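Local structure of putative tetR family transcription regulator (Shewanella loihica, 3PPB) at residues D70-S75 against E87-A92; L94-A99 against G159-A164; A124-L129 against P149-Q154; D155-Q160 against A186-A191. The protein probably binds DNA through a helix-turn-helix motif and regulates transcription. All coordinates share one frame; numbering follows the deposited sequence.

Contact 1. Residues D70-S75 against E87-A92; sequences DAIQAS and EQLWFA
In the all-helical regulatory part of a TetR-like fold, the end of helix 53-74 packs on the middle of helix 82-99. The two run obliquely antiparallel, 140° between their segment directions, with axes 8.8 Å apart at closest approach. Apolar packing carries the contact, with no hydrogen bond between the segments. A92 is small enough to let the backbones close in, so that its CB touches both I72, CB to CB at 4.1 Å, and S75, whose CB lies 3.7 Å from A92 CB. I72 fills the inner side with a beta-branched chain: CG2 reaches over the A92 backbone, 3.8 Å from A92 C, while CG1 takes the crowded place between its own N and carbonyl carbon (chi1 70°) and turns toward L89. The I72 and L89 side chains cross at about a right angle, L89 CD2 meeting I72 CG1 at 4.1 Å. That same methyl also lies against the backbone oxygen I72 O. F131 of helix 130-141 touches both I72 and L89, so this apolar side is continued by a third helix. The polar part stays local, on the more exposed side. A serine suits this place because its short hydroxyl can fold back on the preceding turn: S75 OG, anti to the carbonyl carbon, donates to A71 O at 2.7 Å from 28° above the carbonyl plane.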
# COMPACT_ATOMS: atom_id res chain seq x y z
N ASP A 70 8.90 18.40 1.22
CA ASP A 70 9.20 19.79 0.88
C ASP A 70 8.05 20.44 0.09
O ASP A 70 7.67 21.56 0.42
CB ASP A 70 10.51 19.88 0.08
CG ASP A 70 11.80 19.64 0.85
OD1 ASP A 70 11.73 19.42 2.09
OD2 ASP A 70 12.89 19.70 0.23
N ALA A 71 7.49 19.73 -0.92
CA ALA A 71 6.41 20.23 -1.77
C ALA A 71 5.12 20.46 -1.01
O ALA A 71 4.50 21.53 -1.17
CB ALA A 71 6.15 19.28 -2.93
N ILE A 72 4.71 19.50 -0.18
CA ILE A 72 3.44 19.61 0.54
C ILE A 72 3.53 20.68 1.64
O ILE A 72 2.57 21.42 1.83
CB ILE A 72 2.89 18.24 1.04
CG1 ILE A 72 3.71 17.62 2.17
CG2 ILE A 72 2.76 17.28 -0.16
CD1 ILE A 72 3.04 16.41 2.86
N GLN A 73 4.70 20.81 2.31
CA GLN A 73 4.86 21.83 3.36
C GLN A 73 4.94 23.25 2.75
O GLN A 73 4.36 24.17 3.31
CB GLN A 73 6.09 21.55 4.23
CG GLN A 73 5.90 20.35 5.15
CD GLN A 73 6.99 20.30 6.19
OE1 GLN A 73 8.08 19.76 5.95
NE2 GLN A 73 6.71 20.87 7.35
N ALA A 74 5.61 23.40 1.59
CA ALA A 74 5.74 24.69 0.90
C ALA A 74 4.38 25.19 0.35
O ALA A 74 4.23 26.39 0.12
CB ALA A 74 6.74 24.57 -0.24
N SER A 75 3.41 24.29 0.18
CA SER A 75 2.07 24.58 -0.33
C SER A 75 1.11 25.08 0.76
O SER A 75 -0.01 25.48 0.46
CB SER A 75 1.48 23.32 -0.96
OG SER A 75 2.26 22.86 -2.05
N GLU A 87 -6.36 19.74 5.51
CA GLU A 87 -7.01 19.74 4.20
C GLU A 87 -6.05 20.21 3.11
O GLU A 87 -5.95 19.55 2.07
CB GLU A 87 -8.26 20.61 4.23
CG GLU A 87 -9.12 20.49 3.00
CD GLU A 87 -10.36 21.35 3.12
OE1 GLU A 87 -10.22 22.55 3.44
OE2 GLU A 87 -11.47 20.79 2.98
N GLN A 88 -5.34 21.34 3.34
CA GLN A 88 -4.33 21.88 2.41
C GLN A 88 -3.21 20.85 2.20
O GLN A 88 -2.77 20.68 1.07
CB GLN A 88 -3.71 23.18 2.95
CG GLN A 88 -4.60 24.40 3.05
CD GLN A 88 -3.81 25.58 3.60
OE1 GLN A 88 -2.95 26.17 2.93
NE2 GLN A 88 -4.04 25.95 4.87
N LEU A 89 -2.74 20.18 3.30
CA LEU A 89 -1.66 19.20 3.19
C LEU A 89 -2.10 17.99 2.39
O LEU A 89 -1.34 17.49 1.56
CB LEU A 89 -1.15 18.75 4.56
CG LEU A 89 -0.20 19.72 5.28
CD1 LEU A 89 -0.19 19.46 6.74
CD2 LEU A 89 1.23 19.65 4.71
N TRP A 90 -3.33 17.51 2.64
CA TRP A 90 -3.91 16.36 1.95
C TRP A 90 -4.04 16.64 0.45
O TRP A 90 -3.59 15.84 -0.36
CB TRP A 90 -5.26 16.04 2.57
CG TRP A 90 -6.02 14.95 1.87
CD1 TRP A 90 -7.07 15.10 1.02
CD2 TRP A 90 -5.74 13.55 1.92
NE1 TRP A 90 -7.52 13.87 0.61
CE2 TRP A 90 -6.71 12.90 1.13
CE3 TRP A 90 -4.75 12.77 2.56
CZ2 TRP A 90 -6.74 11.51 0.98
CZ3 TRP A 90 -4.79 11.39 2.41
CH2 TRP A 90 -5.78 10.78 1.64
N PHE A 91 -4.62 17.80 0.07
CA PHE A 91 -4.80 18.10 -1.34
C PHE A 91 -3.46 18.46 -2.01
O PHE A 91 -3.29 18.13 -3.18
CB PHE A 91 -5.90 19.13 -1.60
CG PHE A 91 -7.28 18.54 -1.32
CD1 PHE A 91 -7.71 17.38 -1.99
CD2 PHE A 91 -8.13 19.12 -0.40
CE1 PHE A 91 -8.96 16.81 -1.71
CE2 PHE A 91 -9.41 18.58 -0.15
CZ PHE A 91 -9.81 17.42 -0.81
N ALA A 92 -2.48 19.01 -1.26
CA ALA A 92 -1.12 19.25 -1.81
C ALA A 92 -0.42 17.93 -2.09
O ALA A 92 0.30 17.81 -3.09
CB ALA A 92 -0.28 20.08 -0.85

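Contact 2. Residues L94-A99 against G159-A164; sequences LTWAMA and GQYLAA. With EDO (1,2-ethanediol), chain G.
Among the side chains that touch, Y161 OH is the best-held polar atom, gripped by a hydrogen bond with Q104 OE1 of helix 101-110; its nearest neighbours in segment 94-99 are carbons. In the helical bundle of this TetR-like regulatory domain, Y161 spans the gap between helices 150-170 and 82-99, whose segment axes stay 10.9 Å apart and cross at -45°. A tyrosine suits so wide a spacing: with CG anti to the backbone N (chi1 167°) the ring leans across to the other helix and brings its hydroxyl 3.4 Å from A97 CB. Alanine there leaves room for that tip. W96 comes from the preceding position on the same helix, also with CG anti to its N, and its side chain crosses Y161 at about a right angle, W96 CE3 lying 3.8 Å from Y161 OH. F68 of helix 53-74 meets both aromatic rings and ties them into a larger cluster. Nearer the ring's root, L94 slides past Y161 in the opposite direction and sets CD1 3.7 Å from Y161 CD1. Its chi1 of -96° departs from a staggered value, and the other branch turns to A164, L94 CD2 to A164 CB at 4.3 Å, where a second alanine accepts the leucine. The indole nitrogen faces the other way, toward a 1,2-ethanediol probably left from crystallisation. This diol, which also bonds E67 OE1, sits at the indole edge and takes a weak hydrogen bond from W96 NE1 to its O1, 3.2 Å long.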
# COMPACT_ATOMS: atom_id res chain seq x y z
N LEU A 94 -1.94 14.94 -2.74
CA LEU A 94 -2.65 14.32 -3.87
C LEU A 94 -2.29 15.05 -5.17
O LEU A 94 -2.07 14.37 -6.17
CB LEU A 94 -4.17 14.29 -3.62
CG LEU A 94 -4.76 12.97 -3.03
CD1 LEU A 94 -4.01 12.50 -1.79
CD2 LEU A 94 -6.22 13.15 -2.63
N THR A 95 -2.13 16.40 -5.14
CA THR A 95 -1.74 17.17 -6.32
C THR A 95 -0.34 16.75 -6.74
O THR A 95 -0.09 16.54 -7.94
CB THR A 95 -1.82 18.68 -6.05
OG1 THR A 95 -3.16 19.00 -5.70
CG2 THR A 95 -1.37 19.54 -7.24
N TRP A 96 0.57 16.58 -5.76
CA TRP A 96 1.95 16.16 -6.02
C TRP A 96 1.95 14.79 -6.71
O TRP A 96 2.67 14.61 -7.69
CB TRP A 96 2.77 16.15 -4.73
CG TRP A 96 4.20 15.72 -4.94
CD1 TRP A 96 5.29 16.53 -5.12
CD2 TRP A 96 4.69 14.37 -4.99
NE1 TRP A 96 6.43 15.77 -5.27
CE2 TRP A 96 6.09 14.43 -5.22
CE3 TRP A 96 4.09 13.10 -4.87
CZ2 TRP A 96 6.89 13.29 -5.29
CZ3 TRP A 96 4.88 11.97 -4.98
CH2 TRP A 96 6.26 12.07 -5.20
N ALA A 97 1.12 13.85 -6.20
CA ALA A 97 0.98 12.49 -6.75
C ALA A 97 0.54 12.51 -8.23
O ALA A 97 1.05 11.72 -9.02
CB ALA A 97 -0.03 11.70 -5.92
N MSE A 98 -0.41 13.39 -8.60
CA MSE A 98 -0.91 13.52 -9.97
C MSE A 98 0.11 14.23 -10.85
O MSE A 98 0.21 13.92 -12.03
CB MSE A 98 -2.25 14.26 -10.01
CG MSE A 98 -3.37 13.59 -9.19
SE MSE A 98 -3.71 11.68 -9.63
CE MSE A 98 -4.63 11.93 -11.41
N ALA A 99 0.88 15.18 -10.28
CA ALA A 99 1.89 15.93 -11.02
C ALA A 99 3.20 15.14 -11.27
O ALA A 99 3.92 15.49 -12.19
CB ALA A 99 2.22 17.23 -10.28
N GLY A 159 -1.41 4.86 4.64
CA GLY A 159 -2.26 3.91 3.93
C GLY A 159 -3.40 4.58 3.18
O GLY A 159 -3.75 4.18 2.06
N GLN A 160 -4.02 5.60 3.80
CA GLN A 160 -5.14 6.30 3.17
C GLN A 160 -4.64 7.14 2.02
O GLN A 160 -5.33 7.23 1.00
CB GLN A 160 -5.91 7.16 4.18
CG GLN A 160 -6.64 6.28 5.19
CD GLN A 160 -7.58 7.08 6.01
OE1 GLN A 160 -7.18 7.81 6.93
NE2 GLN A 160 -8.87 6.98 5.70
N TYR A 161 -3.44 7.73 2.14
CA TYR A 161 -2.84 8.48 1.02
C TYR A 161 -2.61 7.53 -0.17
O TYR A 161 -2.95 7.86 -1.31
CB TYR A 161 -1.51 9.14 1.47
CG TYR A 161 -0.68 9.65 0.31
CD1 TYR A 161 -0.99 10.85 -0.32
CD2 TYR A 161 0.38 8.90 -0.19
CE1 TYR A 161 -0.25 11.31 -1.42
CE2 TYR A 161 1.12 9.34 -1.30
CZ TYR A 161 0.81 10.56 -1.90
OH TYR A 161 1.51 11.02 -2.98
N LEU A 162 -2.04 6.36 0.10
CA LEU A 162 -1.75 5.40 -0.97
C LEU A 162 -3.02 4.88 -1.61
O LEU A 162 -3.05 4.66 -2.82
CB LEU A 162 -0.87 4.25 -0.48
CG LEU A 162 0.59 4.63 -0.11
CD1 LEU A 162 1.28 3.47 0.53
CD2 LEU A 162 1.37 5.13 -1.33
N ALA A 163 -4.09 4.72 -0.82
CA ALA A 163 -5.39 4.27 -1.33
C ALA A 163 -6.01 5.34 -2.23
O ALA A 163 -6.50 5.02 -3.30
CB ALA A 163 -6.31 3.93 -0.18
N ALA A 164 -5.98 6.62 -1.80
CA ALA A 164 -6.60 7.72 -2.55
C ALA A 164 -5.83 8.00 -3.84
O ALA A 164 -6.46 8.26 -4.87
CB ALA A 164 -6.69 9.00 -1.70
C1 EDO G . 8.88 17.54 -7.01
O1 EDO G . 9.34 16.23 -6.62
C2 EDO G . 8.72 18.40 -5.76
O2 EDO G . 8.15 19.67 -6.11

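Contact 3. Residues A124-L129 against P149-Q154; sequences AMHGIL and PIELMQ
Q154 reaches out from helix 150-170 and puts its amide nitrogen between two backbone carbonyls at the end of helix 118-128. The stronger bond runs from Q154 NE2 to M125 O, 2.9 Å long with an N-H...O angle of 143°; the donor stands 28° above the carbonyl plane. A weak second bond joins Q154 NE2 to L129 O at 3.3 Å. M125 O is available because the helix closes with a wider pi-type turn: L129 N bonds A124 O at 2.8 Å, passing over the carbonyl that a regular alpha turn would have used. Glutamine suits the task, since its chain, extended beyond CG, is long enough to bridge axes 11.8 Å apart and ends in a donor. On the way it slides past the selenomethionine M125, whose CG packs 3.5 Å from Q154 NE2. In the TetR-like fold this joins a helix of the regulatory domain to helix 150-170, which itself meets the second subunit. E151, one turn before Q154, shows that double role: its OE2 is hydrogen-bonded to H171 NE2 of the second subunit, and M125 SE lies 3.8 Å from the same oxygen. E151 also packs on Y167 of the second subunit. H126 crosses E151 at about a right angle, presenting its ring edge, with H126 NE2 4.0 Å from E151 CG.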
# COMPACT_ATOMS: atom_id res chain seq x y z
N ALA A 124 12.35 8.01 7.03
CA ALA A 124 11.39 8.76 6.22
C ALA A 124 10.16 9.16 7.07
O ALA A 124 9.71 10.30 6.99
CB ALA A 124 10.96 7.93 5.03
N MSE A 125 9.65 8.23 7.90
CA MSE A 125 8.46 8.39 8.72
C MSE A 125 8.65 9.40 9.86
O MSE A 125 7.85 10.33 9.98
CB MSE A 125 8.05 7.03 9.31
CG MSE A 125 6.61 6.98 9.82
SE MSE A 125 6.26 5.36 10.91
CE MSE A 125 6.86 3.93 9.62
N HIS A 126 9.68 9.21 10.70
CA HIS A 126 9.90 10.05 11.88
C HIS A 126 10.86 11.21 11.62
O HIS A 126 10.86 12.18 12.40
CB HIS A 126 10.39 9.20 13.06
CG HIS A 126 9.53 7.99 13.30
ND1 HIS A 126 10.03 6.71 13.20
CD2 HIS A 126 8.19 7.92 13.54
CE1 HIS A 126 9.00 5.90 13.42
NE2 HIS A 126 7.87 6.59 13.61
N GLY A 127 11.66 11.13 10.55
CA GLY A 127 12.61 12.18 10.25
C GLY A 127 12.06 13.16 9.24
O GLY A 127 11.62 14.26 9.59
N ILE A 128 12.01 12.71 7.98
CA ILE A 128 11.52 13.50 6.84
C ILE A 128 10.05 13.92 7.06
O ILE A 128 9.70 15.07 6.80
CB ILE A 128 11.72 12.70 5.52
CG1 ILE A 128 13.25 12.48 5.27
CG2 ILE A 128 11.07 13.43 4.34
CD1 ILE A 128 13.64 11.55 4.07
N LEU A 129 9.19 13.00 7.51
CA LEU A 129 7.77 13.31 7.69
C LEU A 129 7.40 13.40 9.18
O LEU A 129 6.24 13.19 9.54
CB LEU A 129 6.92 12.28 6.94
CG LEU A 129 7.14 12.30 5.40
CD1 LEU A 129 6.78 10.99 4.79
CD2 LEU A 129 6.37 13.45 4.73
N PRO A 149 -2.60 5.15 19.34
CA PRO A 149 -1.12 5.23 19.29
C PRO A 149 -0.70 6.03 18.06
O PRO A 149 -1.24 5.80 16.97
CB PRO A 149 -0.71 3.76 19.22
CG PRO A 149 -1.82 3.05 19.95
CD PRO A 149 -3.03 3.74 19.41
N ILE A 150 0.21 7.02 18.26
CA ILE A 150 0.69 7.95 17.24
C ILE A 150 1.23 7.21 15.98
O ILE A 150 0.92 7.62 14.87
CB ILE A 150 1.73 8.97 17.80
CG1 ILE A 150 1.84 10.22 16.90
CG2 ILE A 150 3.13 8.37 18.09
CD1 ILE A 150 1.02 11.33 17.38
N GLU A 151 2.01 6.14 16.16
CA GLU A 151 2.60 5.45 15.01
C GLU A 151 1.54 4.75 14.14
O GLU A 151 1.68 4.71 12.92
CB GLU A 151 3.70 4.48 15.42
CG GLU A 151 4.63 4.28 14.24
CD GLU A 151 5.71 3.24 14.37
OE1 GLU A 151 6.38 3.21 15.43
OE2 GLU A 151 5.94 2.50 13.38
N LEU A 152 0.49 4.22 14.76
CA LEU A 152 -0.61 3.57 14.05
C LEU A 152 -1.35 4.65 13.25
O LEU A 152 -1.71 4.43 12.10
CB LEU A 152 -1.57 2.85 15.04
CG LEU A 152 -2.83 2.21 14.44
CD1 LEU A 152 -2.52 1.23 13.29
CD2 LEU A 152 -3.63 1.52 15.51
N MSE A 153 -1.54 5.83 13.85
CA MSE A 153 -2.22 6.92 13.16
C MSE A 153 -1.38 7.39 11.96
O MSE A 153 -1.96 7.64 10.92
CB MSE A 153 -2.51 8.07 14.15
CG MSE A 153 -3.49 7.65 15.27
SE MSE A 153 -3.88 9.14 16.41
CE MSE A 153 -5.19 10.03 15.34
N GLN A 154 -0.02 7.49 12.09
CA GLN A 154 0.80 7.93 10.94
C GLN A 154 0.76 6.87 9.85
O GLN A 154 0.62 7.24 8.69
CB GLN A 154 2.25 8.31 11.30
CG GLN A 154 2.95 9.05 10.14
CD GLN A 154 4.27 9.74 10.43
OE1 GLN A 154 4.64 10.00 11.59
NE2 GLN A 154 5.00 10.09 9.37

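Contact 4. Residues D155-Q160 against A186-A191; sequences DNCHGQ and ALFWNA
Segments 155-160 and 186-191 are helical and run almost antiparallel, 167° between their directions, with axes 10.3 Å apart at closest approach. The backbones come nearest at Q160 and F188, CA to CA 6.4 Å. They belong to helices 150-170 and 178-192, both in contact with the second subunit, an arrangement consistent with the four-helix bundle by which TetR proteins dimerise. The buried polar side chains find partners in each other, in the backbone, in a water and in the second subunit. Q160 does most of this, each end of its amide taking part in two bonds. Its NE2 donates to L187 O at 3.1 Å, nearly straight at 158°, but from 70° above the carbonyl plane; within its own helix that oxygen receives a weak bond from A191 N. The same nitrogen also bonds N156 OD1 of the second subunit, so the amide links one helix to its neighbour and to its partner chain. Q160 OE1 in turn accepts from N156 ND2, one turn earlier, at 3.0 Å, and from a water that donates to F188 O as well. A191, with a mere methyl for a side chain, fits beside this network, its CB 3.5 Å from Q160 OE1. F188, with CG anti to its N, swings its ring alongside helix 150-170, and W90 stacks on it. C157 meets that ring obliquely in a sulfur-aromatic contact, C157 SG lying 3.7 Å from F188 CE1.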
# COMPACT_ATOMS: atom_id res chain seq x y z
N ASP A 155 0.82 5.56 10.20
CA ASP A 155 0.73 4.50 9.18
C ASP A 155 -0.61 4.60 8.49
O ASP A 155 -0.70 4.38 7.28
CB ASP A 155 0.90 3.10 9.78
CG ASP A 155 2.33 2.70 10.07
OD1 ASP A 155 3.25 3.43 9.65
OD2 ASP A 155 2.53 1.65 10.72
N ASN A 156 -1.67 4.91 9.27
CA ASN A 156 -3.00 5.02 8.73
C ASN A 156 -3.06 6.17 7.72
O ASN A 156 -3.62 5.97 6.64
CB ASN A 156 -4.03 5.17 9.84
CG ASN A 156 -5.42 5.31 9.30
OD1 ASN A 156 -6.01 4.36 8.75
ND2 ASN A 156 -5.86 6.54 9.29
N CYS A 157 -2.49 7.35 8.05
CA CYS A 157 -2.42 8.49 7.11
C CYS A 157 -1.77 8.04 5.81
O CYS A 157 -2.25 8.34 4.73
CB CYS A 157 -1.65 9.66 7.72
SG CYS A 157 -2.45 10.44 9.12
N HIS A 158 -0.66 7.31 5.95
CA HIS A 158 0.13 6.78 4.85
C HIS A 158 -0.69 5.79 3.99
O HIS A 158 -0.69 5.93 2.76
CB HIS A 158 1.39 6.11 5.40
CG HIS A 158 2.44 5.77 4.40
ND1 HIS A 158 2.39 6.23 3.11
CD2 HIS A 158 3.58 5.06 4.56
CE1 HIS A 158 3.47 5.75 2.52
NE2 HIS A 158 4.22 5.05 3.36
N GLY A 159 -1.41 4.86 4.64
CA GLY A 159 -2.26 3.91 3.93
C GLY A 159 -3.40 4.58 3.18
O GLY A 159 -3.75 4.18 2.06
N GLN A 160 -4.02 5.60 3.80
CA GLN A 160 -5.14 6.30 3.17
C GLN A 160 -4.64 7.14 2.02
O GLN A 160 -5.33 7.23 1.00
CB GLN A 160 -5.91 7.16 4.18
CG GLN A 160 -6.64 6.28 5.19
CD GLN A 160 -7.58 7.08 6.01
OE1 GLN A 160 -7.18 7.81 6.93
NE2 GLN A 160 -8.87 6.98 5.70
N ALA A 186 -12.65 13.58 3.50
CA ALA A 186 -13.59 13.15 4.54
C ALA A 186 -13.18 11.80 5.13
O ALA A 186 -13.12 11.67 6.36
CB ALA A 186 -15.01 13.10 3.99
N LEU A 187 -12.79 10.83 4.26
CA LEU A 187 -12.33 9.50 4.73
C LEU A 187 -11.07 9.66 5.54
O LEU A 187 -10.95 9.04 6.58
CB LEU A 187 -12.10 8.53 3.56
CG LEU A 187 -13.37 7.97 2.88
CD1 LEU A 187 -13.10 7.62 1.45
CD2 LEU A 187 -13.97 6.76 3.63
N PHE A 188 -10.15 10.54 5.10
CA PHE A 188 -8.88 10.80 5.79
C PHE A 188 -9.10 11.44 7.19
O PHE A 188 -8.60 10.92 8.18
CB PHE A 188 -8.00 11.70 4.91
CG PHE A 188 -6.71 12.14 5.55
CD1 PHE A 188 -5.65 11.25 5.71
CD2 PHE A 188 -6.53 13.46 5.95
CE1 PHE A 188 -4.44 11.67 6.27
CE2 PHE A 188 -5.33 13.87 6.53
CZ PHE A 188 -4.29 12.98 6.69
N TRP A 189 -9.82 12.58 7.24
CA TRP A 189 -10.08 13.31 8.47
C TRP A 189 -10.91 12.49 9.46
O TRP A 189 -10.55 12.41 10.64
CB TRP A 189 -10.80 14.65 8.18
CG TRP A 189 -10.97 15.48 9.42
CD1 TRP A 189 -12.12 15.66 10.13
CD2 TRP A 189 -9.94 16.20 10.12
NE1 TRP A 189 -11.88 16.46 11.23
CE2 TRP A 189 -10.55 16.80 11.25
CE3 TRP A 189 -8.56 16.41 9.90
CZ2 TRP A 189 -9.82 17.60 12.16
CZ3 TRP A 189 -7.85 17.21 10.80
CH2 TRP A 189 -8.48 17.81 11.90
N ASN A 190 -12.03 11.87 9.00
CA ASN A 190 -12.95 11.13 9.87
C ASN A 190 -12.32 9.90 10.50
O ASN A 190 -12.77 9.48 11.58
CB ASN A 190 -14.24 10.80 9.16
CG ASN A 190 -15.07 12.04 8.93
OD1 ASN A 190 -14.81 13.10 9.50
ND2 ASN A 190 -16.05 11.95 8.06
N ALA A 191 -11.28 9.33 9.88
CA ALA A 191 -10.59 8.20 10.52
C ALA A 191 -9.97 8.64 11.83
O ALA A 191 -10.04 7.91 12.81
CB ALA A 191 -9.48 7.64 9.60
O HOH W 1 -6.05 9.51 8.40

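Contacts 2 and 4 are buried, contact 3 is partly so and contact 1 lies at the surface. Helix 150-170 serves three of them in turn, meeting helix 118-128 in contact 3, helix 178-192 in contact 4 and helix 82-99 in contact 2; helix 82-99 also carries contact 1. Contacts 2, 3 and 4 all touch the second subunit, while contact 1 does not. Contacts 1 and 2 join their helices through apolar and aromatic packing, whereas contacts 3 and 4 each rely on a glutamine amide bonded to backbone carbonyls. W90 of segment 87-92 connects contact 1 with two others, packing on F188 of contact 4 and on A164 of contact 2.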